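Long-range contacts in glyoxylate reductase (Paecilomyces sp. J18, PDB 3WNV), which probably catalyses the NADH- or NADPH-dependent reduction of glyoxylate to glycolate, as a member of the D-isomer specific 2-hydroxyacid dehydrogenase family: residues R56-T61 / I82-A87; A87-I92 / I104-I109; A263-D268 / P284-L289; D117-L122 / V240-G245. All blocks are in the same frame, centred on the assembly; numbering follows the deposited sequence.

Contact 1 (R56-T61 / I82-A87); sequences RSNIST and ICHNGA. With SO4 (sulfate ion), chain C.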
loop_
_atom_site.group_PDB
_atom_site.type_symbol
_atom_site.label_atom_id
_atom_site.label_comp_id
_atom_site.label_asym_id
_atom_site.label_seq_id
_atom_site.Cartn_x
_atom_site.Cartn_y
_atom_site.Cartn_z
ATOM N N ARG A 56 -12.045 10.498 -1.174
ATOM C CA ARG A 56 -12.316 9.070 -1.149
ATOM C C ARG A 56 -11.141 8.373 -0.522
ATOM O O ARG A 56 -10.081 8.981 -0.299
ATOM C CB ARG A 56 -12.569 8.525 -2.570
ATOM C CG ARG A 56 -11.325 8.483 -3.455
ATOM C CD ARG A 56 -11.640 7.839 -4.804
ATOM N NE ARG A 56 -12.041 6.414 -4.672
ATOM C CZ ARG A 56 -11.181 5.385 -4.670
ATOM N NH1 ARG A 56 -9.866 5.589 -4.745
ATOM N NH2 ARG A 56 -11.638 4.131 -4.599
ATOM N N SER A 57 -11.291 7.076 -0.273
ATOM C CA SER A 57 -10.186 6.293 0.304
ATOM C C SER A 57 -10.049 4.894 -0.309
ATOM O O SER A 57 -10.958 4.426 -1.010
ATOM C CB SER A 57 -10.398 6.144 1.795
ATOM O OG SER A 57 -11.618 5.442 2.049
ATOM N N ASN A 58 -8.951 4.201 -0.001
ATOM C CA ASN A 58 -8.841 2.806 -0.444
ATOM C C ASN A 58 -9.976 1.969 0.126
ATOM O O ASN A 58 -10.602 1.186 -0.586
ATOM C CB ASN A 58 -7.473 2.224 -0.083
ATOM C CG ASN A 58 -6.389 2.622 -1.081
ATOM O OD1 ASN A 58 -6.629 2.732 -2.301
ATOM N ND2 ASN A 58 -5.183 2.836 -0.574
ATOM N N ILE A 59 -10.292 2.157 1.405
ATOM C CA ILE A 59 -11.386 1.376 1.979
ATOM C C ILE A 59 -12.734 1.626 1.307
ATOM O O ILE A 59 -13.547 0.691 1.155
ATOM C CB ILE A 59 -11.482 1.619 3.512
ATOM C CG1 ILE A 59 -10.286 0.960 4.189
ATOM C CG2 ILE A 59 -12.724 1.043 4.070
ATOM C CD1 ILE A 59 -10.156 1.347 5.645
ATOM N N SER A 60 -12.987 2.880 0.889
ATOM C CA SER A 60 -14.285 3.282 0.325
ATOM C C SER A 60 -14.597 2.644 -1.030
ATOM O O SER A 60 -15.729 2.746 -1.520
ATOM C CB SER A 60 -14.394 4.817 0.194
ATOM O OG SER A 60 -13.481 5.343 -0.799
ATOM N N THR A 61 -13.606 1.971 -1.610
ATOM C CA THR A 61 -13.776 1.252 -2.875
ATOM C C THR A 61 -14.930 0.239 -2.738
ATOM O O THR A 61 -15.647 -0.057 -3.693
ATOM C CB THR A 61 -12.470 0.541 -3.253
ATOM O OG1 THR A 61 -11.413 1.499 -3.282
ATOM C CG2 THR A 61 -12.569 -0.041 -4.666
ATOM N N ILE A 82 -9.918 14.917 -7.066
ATOM C CA ILE A 82 -10.231 13.763 -6.253
ATOM C C ILE A 82 -9.085 13.628 -5.309
ATOM O O ILE A 82 -7.924 13.482 -5.725
ATOM C CB ILE A 82 -10.320 12.475 -7.073
ATOM C CG1 ILE A 82 -11.503 12.551 -8.013
ATOM C CG2 ILE A 82 -10.493 11.229 -6.147
ATOM C CD1 ILE A 82 -11.426 11.417 -9.071
ATOM N N CYS A 83 -9.394 13.720 -4.027
ATOM C CA CYS A 83 -8.390 13.656 -2.993
ATOM C C CYS A 83 -8.520 12.323 -2.306
ATOM O O CYS A 83 -9.505 12.040 -1.630
ATOM C CB CYS A 83 -8.560 14.844 -2.033
ATOM S SG CYS A 83 -8.345 16.457 -2.921
ATOM N N HIS A 84 -7.510 11.475 -2.512
ATOM C CA HIS A 84 -7.533 10.078 -2.146
ATOM C C HIS A 84 -6.715 9.777 -0.890
ATOM O O HIS A 84 -5.569 10.228 -0.740
ATOM C CB HIS A 84 -6.964 9.270 -3.348
ATOM C CG HIS A 84 -6.773 7.797 -3.068
ATOM N ND1 HIS A 84 -7.815 6.888 -3.096
ATOM C CD2 HIS A 84 -5.662 7.098 -2.741
ATOM C CE1 HIS A 84 -7.330 5.673 -2.839
ATOM N NE2 HIS A 84 -6.035 5.782 -2.602
ATOM N N ASN A 85 -7.317 9.016 0.013
ATOM C CA ASN A 85 -6.659 8.588 1.241
ATOM C C ASN A 85 -5.963 7.269 0.952
ATOM O O ASN A 85 -6.591 6.206 0.803
ATOM C CB ASN A 85 -7.677 8.456 2.366
ATOM C CG ASN A 85 -7.021 8.105 3.675
ATOM O OD1 ASN A 85 -5.928 7.549 3.685
ATOM N ND2 ASN A 85 -7.669 8.421 4.778
ATOM N N GLY A 86 -4.648 7.340 0.856
ATOM C CA GLY A 86 -3.863 6.125 0.594
ATOM C C GLY A 86 -2.588 6.461 -0.152
ATOM O O GLY A 86 -2.580 7.389 -0.940
ATOM N N ALA A 87 -1.490 5.731 0.097
ATOM C CA ALA A 87 -0.279 6.027 -0.652
ATOM C C ALA A 87 -0.358 5.291 -1.991
ATOM O O ALA A 87 0.238 5.705 -2.967
ATOM C CB ALA A 87 0.970 5.527 0.128
HETATM S S SO4 C . -1.880 2.221 1.153
HETATM O O1 SO4 C . -1.519 0.816 1.075
HETATM O O2 SO4 C . -0.710 3.071 1.354
HETATM O O3 SO4 C . -2.450 2.581 -0.178
HETATM O O4 SO4 C . -2.803 2.444 2.248
#
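Arg56 and Ser57 run parallel to His84 and Asn85, and backbone hydrogen bonds carry the pairing. Arg56 N donates to Cys83 O at 3.0 Å, and Asn85 N donates in turn to Arg56 O at 2.8 Å. Asn58 N then reaches Asn85 O at 3.2 Å, extending the ladder one residue beyond strand 51-57. Among the polar side chains, Arg56 and His84 share one face of the sheet. The guanidinium and imidazole planes are only 15° apart, and Arg56 NH1 comes within 2.9 Å of His84 ND1. Asn58 brings its OD1 to the edge of the same ring, 3.1 Å from His84 CE1, with its amide turned 71° from the ring plane. Asn91 binds both Arg56 NH1 and Asn58 OD1, and His84 NE2 is hydrogen-bonded to Gly88 O, so the loop after strand 81-85 fixes all three groups. The two strands are neighbours in the five-stranded parallel sheet of the N-terminal, flavodoxin-like domain, and the contact lies at their C-terminal ends. Carbon packing is modest: Arg56 CD sits 3.8 Å from Ile82 CG2. On the other face of the sheet Ser57 CB meets Asn85 CB at 3.6 Å. Within segment 56-61, Ser57 OG accepts from Ser60 N in an ST motif that shapes the turn after the strand. Gly86 has a backbone conformation that calls for glycine, and a CB there would run into Asn58 ND2. One residue on, Ala87 N donates to sulfate O2 at 3.0 Å.

Contact 2 (A87-I92 / I104-I109); sequences AGYDNI and ISSTPI. With SO4 (sulfate ion), chain C.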
loop_
_atom_site.group_PDB
_atom_site.type_symbol
_atom_site.label_atom_id
_atom_site.label_comp_id
_atom_site.label_asym_id
_atom_site.label_seq_id
_atom_site.Cartn_x
_atom_site.Cartn_y
_atom_site.Cartn_z
ATOM N N ALA A 87 -1.490 5.731 0.097
ATOM C CA ALA A 87 -0.279 6.027 -0.652
ATOM C C ALA A 87 -0.358 5.291 -1.991
ATOM O O ALA A 87 0.238 5.705 -2.967
ATOM C CB ALA A 87 0.970 5.527 0.128
ATOM N N GLY A 88 -1.108 4.198 -2.015
ATOM C CA GLY A 88 -1.352 3.491 -3.261
ATOM C C GLY A 88 -2.716 3.920 -3.788
ATOM O O GLY A 88 -3.640 4.143 -3.009
ATOM N N TYR A 89 -2.842 4.019 -5.106
ATOM C CA TYR A 89 -4.124 4.443 -5.720
ATOM C C TYR A 89 -4.391 3.655 -6.996
ATOM O O TYR A 89 -4.802 4.216 -8.006
ATOM C CB TYR A 89 -4.118 5.953 -5.976
ATOM C CG TYR A 89 -2.806 6.480 -6.528
ATOM C CD1 TYR A 89 -1.769 6.860 -5.671
ATOM C CD2 TYR A 89 -2.593 6.577 -7.911
ATOM C CE1 TYR A 89 -0.581 7.352 -6.158
ATOM C CE2 TYR A 89 -1.411 7.076 -8.409
ATOM C CZ TYR A 89 -0.396 7.430 -7.535
ATOM O OH TYR A 89 0.777 7.898 -8.062
ATOM N N ASP A 90 -4.127 2.348 -6.958
ATOM C CA ASP A 90 -4.254 1.547 -8.163
ATOM C C ASP A 90 -5.733 1.311 -8.430
ATOM O O ASP A 90 -6.099 0.745 -9.467
ATOM C CB ASP A 90 -3.433 0.240 -8.053
ATOM C CG ASP A 90 -3.756 -0.545 -6.813
ATOM O OD1 ASP A 90 -4.748 -1.313 -6.818
ATOM O OD2 ASP A 90 -3.019 -0.413 -5.818
ATOM N N ASN A 91 -6.608 1.809 -7.535
ATOM C CA ASN A 91 -8.063 1.777 -7.824
ATOM C C ASN A 91 -8.613 3.093 -8.435
ATOM O O ASN A 91 -9.833 3.305 -8.557
ATOM C CB ASN A 91 -8.849 1.391 -6.574
ATOM C CG ASN A 91 -8.425 2.183 -5.380
ATOM O OD1 ASN A 91 -7.958 3.341 -5.512
ATOM N ND2 ASN A 91 -8.506 1.562 -4.209
ATOM N N ILE A 92 -7.707 3.984 -8.829
ATOM C CA ILE A 92 -8.100 5.150 -9.625
ATOM C C ILE A 92 -7.385 5.087 -10.982
ATOM O O ILE A 92 -6.166 4.878 -11.037
ATOM C CB ILE A 92 -7.667 6.435 -8.956
ATOM C CG1 ILE A 92 -8.189 6.483 -7.529
ATOM C CG2 ILE A 92 -8.105 7.663 -9.786
ATOM C CD1 ILE A 92 -7.766 7.747 -6.776
ATOM N N ILE A 104 -5.620 14.581 -9.150
ATOM C CA ILE A 104 -5.702 13.592 -8.087
ATOM C C ILE A 104 -4.557 13.798 -7.107
ATOM O O ILE A 104 -3.415 14.008 -7.521
ATOM C CB ILE A 104 -5.498 12.174 -8.667
ATOM C CG1 ILE A 104 -6.444 11.947 -9.852
ATOM C CG2 ILE A 104 -5.665 11.108 -7.604
ATOM C CD1 ILE A 104 -7.855 11.602 -9.464
ATOM N N SER A 105 -4.857 13.752 -5.811
ATOM C CA SER A 105 -3.818 13.696 -4.789
ATOM C C SER A 105 -3.887 12.390 -4.020
ATOM O O SER A 105 -4.927 11.720 -3.992
ATOM C CB SER A 105 -3.927 14.926 -3.853
ATOM O OG SER A 105 -5.088 14.851 -3.063
ATOM N N SER A 106 -2.765 11.960 -3.421
ATOM C CA SER A 106 -2.758 10.741 -2.609
ATOM C C SER A 106 -2.108 11.136 -1.304
ATOM O O SER A 106 -1.949 12.348 -1.049
ATOM C CB SER A 106 -1.915 9.630 -3.272
ATOM O OG SER A 106 -0.679 10.206 -3.660
ATOM N N THR A 107 -1.730 10.148 -0.501
ATOM C CA THR A 107 -1.074 10.419 0.788
ATOM C C THR A 107 0.277 9.705 0.898
ATOM O O THR A 107 0.362 8.693 1.600
ATOM C CB THR A 107 -1.929 9.993 1.969
ATOM O OG1 THR A 107 -2.189 8.574 1.917
ATOM C CG2 THR A 107 -3.258 10.756 1.966
ATOM N N PRO A 108 1.324 10.342 0.327
ATOM C CA PRO A 108 2.740 9.902 0.339
ATOM C C PRO A 108 3.611 10.545 1.441
ATOM O O PRO A 108 3.531 11.694 1.658
ATOM C CB PRO A 108 3.252 10.462 -0.983
ATOM C CG PRO A 108 2.537 11.774 -1.062
ATOM C CD PRO A 108 1.116 11.394 -0.683
ATOM N N ILE A 109 4.348 9.754 2.204
ATOM C CA ILE A 109 5.034 10.277 3.381
ATOM C C ILE A 109 4.272 10.397 4.696
ATOM O O ILE A 109 4.874 10.749 5.652
ATOM C CB ILE A 109 5.563 11.701 3.248
ATOM C CG1 ILE A 109 6.174 11.989 1.886
ATOM C CG2 ILE A 109 6.576 11.946 4.355
ATOM C CD1 ILE A 109 6.922 13.329 1.885
HETATM S S SO4 C . -1.880 2.221 1.153
HETATM O O1 SO4 C . -1.519 0.816 1.075
HETATM O O2 SO4 C . -0.710 3.071 1.354
HETATM O O3 SO4 C . -2.450 2.581 -0.178
HETATM O O4 SO4 C . -2.803 2.444 2.248
HETATM O O HOH W 1 1.230 8.213 -2.903
#
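Tyr89 and Ile92, in the loop after strand 81-85, pack on Ser106 and Ile104 of the strand 103-105 region, closing the beta-alpha-beta unit whose helix is 94-99. Tyr89 CD1 lies 3.7 Å from Ser106 CB. The bond from CA to CB of Tyr89 already points toward segment 104-109, and chi1 (42°) puts CG between the backbone N and the carbonyl carbon. The two isoleucines lie alongside one another, pointing opposite ways: Ile92 CG2 meets Ile104 CD1 at 4.0 Å, and the reverse pair, Ile92 CD1 and Ile104 CG2, is equally close. At the other end Ala87 CB lies 3.5 Å from Thr107 O, a buried carbonyl oxygen with no hydrogen-bonding partner in the model. No direct hydrogen bond joins the segments, and a water takes that part. It donates to Ala87 O at 2.7 Å, is hydrogen-bonded to Ser106 OG, and lies at the edge of the Tyr89 ring. Farther out, Tyr89 OH is held by Glu326, and Thr107 is covered by Met303, Leu306 and Val307 of helix 297-317. A type I turn from Tyr89 to Ile92, closed by Ile92 N bonding to Tyr89 O, sets the isoleucine against strand 103-105. The start of the loop faces a bound sulfate: Gly88 N donates to its O3 at 2.8 Å, while Ala87 CB touches O2 at 3.2 Å.

Contact 3 (A263-D268 / P284-L289); sequences ASVGLD and PRAMLL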
loop_
_atom_site.group_PDB
_atom_site.type_symbol
_atom_site.label_atom_id
_atom_site.label_comp_id
_atom_site.label_asym_id
_atom_site.label_seq_id
_atom_site.Cartn_x
_atom_site.Cartn_y
_atom_site.Cartn_z
ATOM N N ALA A 263 12.321 -19.997 2.397
ATOM C CA ALA A 263 12.301 -20.522 3.749
ATOM C C ALA A 263 11.041 -20.044 4.498
ATOM O O ALA A 263 10.383 -20.803 5.235
ATOM C CB ALA A 263 13.567 -20.112 4.488
ATOM N N SER A 264 10.694 -18.776 4.306
ATOM C CA SER A 264 9.566 -18.193 5.013
ATOM C C SER A 264 9.148 -16.927 4.303
ATOM O O SER A 264 9.882 -16.417 3.456
ATOM C CB SER A 264 9.908 -17.881 6.465
ATOM O OG SER A 264 8.716 -17.467 7.149
ATOM N N VAL A 265 7.968 -16.432 4.639
ATOM C CA VAL A 265 7.527 -15.137 4.146
ATOM C C VAL A 265 6.940 -14.341 5.295
ATOM O O VAL A 265 6.450 -14.897 6.267
ATOM C CB VAL A 265 6.488 -15.193 3.025
ATOM C CG1 VAL A 265 7.071 -15.852 1.743
ATOM C CG2 VAL A 265 5.215 -15.959 3.504
ATOM N N GLY A 266 7.006 -13.027 5.144
ATOM C CA GLY A 266 6.427 -12.090 6.100
ATOM C C GLY A 266 5.509 -11.185 5.290
ATOM O O GLY A 266 5.978 -10.226 4.669
ATOM N N LEU A 267 4.210 -11.470 5.309
ATOM C CA LEU A 267 3.271 -10.764 4.420
ATOM C C LEU A 267 2.227 -9.967 5.167
ATOM O O LEU A 267 1.716 -10.435 6.171
ATOM C CB LEU A 267 2.532 -11.782 3.534
ATOM C CG LEU A 267 3.476 -12.701 2.730
ATOM C CD1 LEU A 267 2.626 -13.669 1.918
ATOM C CD2 LEU A 267 4.420 -11.912 1.799
ATOM N N ASP A 268 1.836 -8.817 4.597
ATOM C CA ASP A 268 0.753 -8.010 5.124
ATOM C C ASP A 268 -0.261 -7.890 4.022
ATOM O O ASP A 268 -1.359 -7.413 4.236
ATOM C CB ASP A 268 1.282 -6.630 5.477
ATOM C CG ASP A 268 0.319 -5.829 6.366
ATOM O OD1 ASP A 268 -0.281 -6.425 7.304
ATOM O OD2 ASP A 268 0.192 -4.610 6.114
ATOM N N PRO A 284 2.566 -22.898 8.855
ATOM C CA PRO A 284 2.844 -22.255 10.148
ATOM C C PRO A 284 4.242 -21.647 10.177
ATOM O O PRO A 284 4.571 -20.991 11.161
ATOM C CB PRO A 284 2.746 -23.417 11.147
ATOM C CG PRO A 284 3.164 -24.617 10.335
ATOM C CD PRO A 284 2.650 -24.373 8.930
ATOM N N ARG A 285 5.035 -21.864 9.128
ATOM C CA ARG A 285 6.360 -21.224 8.996
ATOM C C ARG A 285 6.300 -19.829 8.394
ATOM O O ARG A 285 7.269 -19.068 8.507
ATOM C CB ARG A 285 7.314 -22.070 8.140
ATOM C CG ARG A 285 7.424 -23.513 8.602
ATOM C CD ARG A 285 8.411 -24.286 7.733
ATOM N NE ARG A 285 8.659 -25.602 8.313
ATOM C CZ ARG A 285 9.757 -26.337 8.131
ATOM N NH1 ARG A 285 10.755 -25.889 7.370
ATOM N NH2 ARG A 285 9.851 -27.530 8.716
ATOM N N ALA A 286 5.164 -19.479 7.787
ATOM C CA ALA A 286 4.910 -18.121 7.290
ATOM C C ALA A 286 4.507 -17.168 8.422
ATOM O O ALA A 286 3.972 -17.593 9.443
ATOM C CB ALA A 286 3.816 -18.149 6.230
ATOM N N MET A 287 4.780 -15.879 8.247
ATOM C CA MET A 287 4.326 -14.874 9.215
ATOM C C MET A 287 3.360 -13.962 8.490
ATOM O O MET A 287 3.765 -13.291 7.535
ATOM C CB MET A 287 5.515 -14.081 9.740
ATOM C CG MET A 287 5.088 -13.059 10.790
ATOM S SD MET A 287 4.652 -13.838 12.384
ATOM C CE MET A 287 3.901 -12.494 13.309
ATOM N N LEU A 288 2.090 -13.970 8.907
ATOM C CA LEU A 288 1.013 -13.372 8.089
ATOM C C LEU A 288 0.181 -12.407 8.910
ATOM O O LEU A 288 -0.283 -12.756 10.027
ATOM C CB LEU A 288 0.080 -14.464 7.580
ATOM C CG LEU A 288 0.721 -15.563 6.732
ATOM C CD1 LEU A 288 -0.306 -16.551 6.223
ATOM C CD2 LEU A 288 1.494 -14.958 5.528
ATOM N N LEU A 289 -0.044 -11.214 8.355
ATOM C CA LEU A 289 -0.971 -10.223 8.929
ATOM C C LEU A 289 -2.030 -9.829 7.895
ATOM O O LEU A 289 -1.792 -9.890 6.680
ATOM C CB LEU A 289 -0.194 -8.967 9.383
ATOM C CG LEU A 289 0.750 -9.205 10.585
ATOM C CD1 LEU A 289 1.597 -7.948 10.805
ATOM C CD2 LEU A 289 -0.061 -9.515 11.850
HETATM O O HOH W 2 11.814 -22.921 6.338
#
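Val265, Gly266 and Leu267 pair with Met287 and Leu288 as parallel strands at one end of the seven-stranded Rossmann-type sheet, where 287-288 is the outermost strand. The two strands belong to one beta-alpha-beta unit with helix 278-281 between them. Three backbone bonds join them. Met287 N donates to Val265 O at 2.8 Å, and Leu267 N to Met287 O at 2.9 Å; Leu289 N then donates to Leu267 O. On the face bearing the leucines, Leu267 and Leu288 sit next to each other with their side chains running in the same direction, Leu288 CD2 against Leu267 CB at 3.9 Å. Val265 CG2 continues this patch onto Ala286 CB at 3.8 Å, and Leu280 of helix 278-281 covers Val265 and Leu267. Before the ladder begins, Ser264 OG, anti to its backbone N (chi1 -173°), donates to Arg285 O in a short hydrogen bond of 2.5 Å; it also has a weak bond to Ala126 O. An alanine here would probably leave Arg285 O without that donor and the chain entering strand 287-288 less firmly held. Past the ladder, Asp268 OD1 packs 3.3 Å from Leu289 CB, while its carboxylate accepts from the backbone N atoms of Ile292 and Gly293. Main-chain bonds thus set the strand pairing, and polar side chains bond to the main chain that flanks it: a hydroxyl where the chain enters strand 287-288, a carboxylate where it leaves.

Contact 4 (D117-L122 / V240-G245); sequences DVAIFL and VNTARG. With SO4 (sulfate ion), chain C.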
loop_
_atom_site.group_PDB
_atom_site.type_symbol
_atom_site.label_atom_id
_atom_site.label_comp_id
_atom_site.label_asym_id
_atom_site.label_seq_id
_atom_site.Cartn_x
_atom_site.Cartn_y
_atom_site.Cartn_z
ATOM N N ASP A 117 7.377 -0.174 10.070
ATOM C CA ASP A 117 7.300 -0.817 11.384
ATOM C C ASP A 117 6.757 -2.222 11.188
ATOM O O ASP A 117 7.335 -3.186 11.729
ATOM C CB ASP A 117 6.411 -0.042 12.384
ATOM C CG ASP A 117 6.935 1.318 12.695
ATOM O OD1 ASP A 117 8.143 1.558 12.474
ATOM O OD2 ASP A 117 6.128 2.183 13.173
ATOM N N VAL A 118 5.713 -2.349 10.375
ATOM C CA VAL A 118 5.091 -3.664 10.167
ATOM C C VAL A 118 6.008 -4.547 9.292
ATOM O O VAL A 118 6.124 -5.716 9.532
ATOM C CB VAL A 118 3.676 -3.533 9.613
ATOM C CG1 VAL A 118 3.199 -4.831 8.974
ATOM C CG2 VAL A 118 2.724 -3.156 10.743
ATOM N N ALA A 119 6.706 -3.958 8.333
ATOM C CA ALA A 119 7.653 -4.708 7.485
ATOM C C ALA A 119 8.731 -5.343 8.354
ATOM O O ALA A 119 9.103 -6.483 8.137
ATOM C CB ALA A 119 8.312 -3.775 6.501
ATOM N N ILE A 120 9.270 -4.592 9.310
ATOM C CA ILE A 120 10.352 -5.164 10.160
ATOM C C ILE A 120 9.761 -6.206 11.115
ATOM O O ILE A 120 10.338 -7.273 11.328
ATOM C CB ILE A 120 11.086 -4.066 10.938
ATOM C CG1 ILE A 120 11.821 -3.117 9.947
ATOM C CG2 ILE A 120 12.045 -4.642 12.023
ATOM C CD1 ILE A 120 12.900 -3.773 9.034
ATOM N N PHE A 121 8.594 -5.906 11.679
ATOM C CA PHE A 121 7.881 -6.899 12.491
ATOM C C PHE A 121 7.708 -8.192 11.740
ATOM O O PHE A 121 8.078 -9.266 12.243
ATOM C CB PHE A 121 6.548 -6.329 12.996
ATOM C CG PHE A 121 5.735 -7.302 13.814
ATOM C CD1 PHE A 121 5.982 -7.437 15.165
ATOM C CD2 PHE A 121 4.705 -8.029 13.242
ATOM C CE1 PHE A 121 5.244 -8.321 15.963
ATOM C CE2 PHE A 121 3.921 -8.933 14.021
ATOM C CZ PHE A 121 4.189 -9.066 15.414
ATOM N N LEU A 122 7.173 -8.118 10.526
ATOM C CA LEU A 122 7.047 -9.297 9.682
ATOM C C LEU A 122 8.369 -9.999 9.379
ATOM O O LEU A 122 8.402 -11.217 9.309
ATOM C CB LEU A 122 6.320 -8.947 8.370
ATOM C CG LEU A 122 4.846 -8.649 8.499
ATOM C CD1 LEU A 122 4.295 -8.087 7.162
ATOM C CD2 LEU A 122 4.070 -9.926 8.921
ATOM N N VAL A 240 9.451 -10.563 2.093
ATOM C CA VAL A 240 8.504 -9.680 2.807
ATOM C C VAL A 240 7.766 -8.799 1.833
ATOM O O VAL A 240 8.387 -8.247 0.917
ATOM C CB VAL A 240 9.260 -8.819 3.820
ATOM C CG1 VAL A 240 8.358 -7.730 4.437
ATOM C CG2 VAL A 240 9.900 -9.686 4.922
ATOM N N ASN A 241 6.454 -8.662 2.030
ATOM C CA ASN A 241 5.637 -7.787 1.219
ATOM C C ASN A 241 4.644 -7.042 2.042
ATOM O O ASN A 241 3.779 -7.623 2.606
ATOM C CB ASN A 241 4.885 -8.616 0.175
ATOM C CG ASN A 241 4.340 -7.796 -0.957
ATOM O OD1 ASN A 241 4.599 -6.631 -1.030
ATOM N ND2 ASN A 241 3.637 -8.433 -1.851
ATOM N N THR A 242 4.781 -5.744 2.085
ATOM C CA THR A 242 3.809 -4.888 2.687
ATOM C C THR A 242 3.125 -3.959 1.669
ATOM O O THR A 242 2.421 -3.093 2.037
ATOM C CB THR A 242 4.395 -4.057 3.810
ATOM O OG1 THR A 242 5.440 -3.302 3.270
ATOM C CG2 THR A 242 4.947 -4.922 4.897
ATOM N N ALA A 243 3.374 -4.201 0.397
ATOM C CA ALA A 243 2.970 -3.291 -0.679
ATOM C C ALA A 243 1.620 -3.657 -1.280
ATOM O O ALA A 243 0.582 -3.161 -0.844
ATOM C CB ALA A 243 4.068 -3.214 -1.779
ATOM N N ARG A 244 1.630 -4.498 -2.319
ATOM C CA ARG A 244 0.399 -4.987 -2.909
ATOM C C ARG A 244 0.608 -6.465 -3.175
ATOM O O ARG A 244 1.642 -6.851 -3.702
ATOM C CB ARG A 244 0.095 -4.234 -4.223
ATOM C CG ARG A 244 -0.406 -2.801 -4.013
ATOM C CD ARG A 244 -1.816 -2.865 -3.431
ATOM N NE ARG A 244 -2.460 -1.542 -3.306
ATOM C CZ ARG A 244 -2.397 -0.790 -2.205
ATOM N NH1 ARG A 244 -1.697 -1.211 -1.140
ATOM N NH2 ARG A 244 -3.008 0.395 -2.167
ATOM N N GLY A 245 -0.364 -7.320 -2.844
ATOM C CA GLY A 245 -0.061 -8.743 -2.884
ATOM C C GLY A 245 0.069 -9.238 -4.314
ATOM O O GLY A 245 0.778 -10.202 -4.567
HETATM S S SO4 C . -1.880 2.221 1.153
HETATM O O1 SO4 C . -1.519 0.816 1.075
HETATM O O2 SO4 C . -0.710 3.071 1.354
HETATM O O3 SO4 C . -2.450 2.581 -0.178
HETATM O O4 SO4 C . -2.803 2.444 2.248
#
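Thr242 presses its methyl into the flank of helix 112-127, with CG2 3.8 Å from Ala119 CA and 3.9 Å from Leu122 CD1. CG2, anti to the carbonyl carbon of Thr242, is the branch that meets both residues, and the Leu122 side chain passes it heading the opposite way. Val240, two residues earlier on strand 237-241, also points at the helix and lays CG1 4.0 Å from Ala119 O. This is helix-on-sheet packing in the Rossmann-type domain, and small Ala119 probably allows the close approach. Beyond it the chain curls: Asn241 OD1 accepts from Ala243 N in an Asx turn, and Asn241 ND2 donates to Arg244 O. Arg244 meets a sulfate, probably from the crystallisation liquor, edge-on, NH1 bonding O1 and NH2 bonding O3, each at 3.0 Å, while NH1 also donates to Ala243 O and NE forms a salt bridge with Asp90. An alanine here would probably leave the sulfate without its two guanidinium bonds and Asp90 without this salt-bridge mate. No hydrogen bond crosses the contact, which is mostly carbon packing, whereas the turn beyond it offers a positive group, consistent with an anion-binding place in the cleft between the domains.

Overall arrangement
All four contacts are largely buried, but they fall in two domains. Contacts 1 and 2 share Ala87 and lie in the smaller parallel sheet; contacts 3 and 4 meet in the Rossmann-type sheet through strands 237-241 and 262-267. Backbone ladders dominate contacts 1 and 3, yet contact 1 adds a polar cluster near the cleft, whereas contact 3 adds aliphatic packing with a polar residue at either end. Contact 2 depends on side chains and one water, contact 4 on carbon packing without a hydrogen bond between its segments. The Asp90–Arg244 salt bridge spans the domains. Contact 3 alone does not touch the sulfate; its centre lies about 27 Å from that of contact 1 but about 10 Å from that of contact 4.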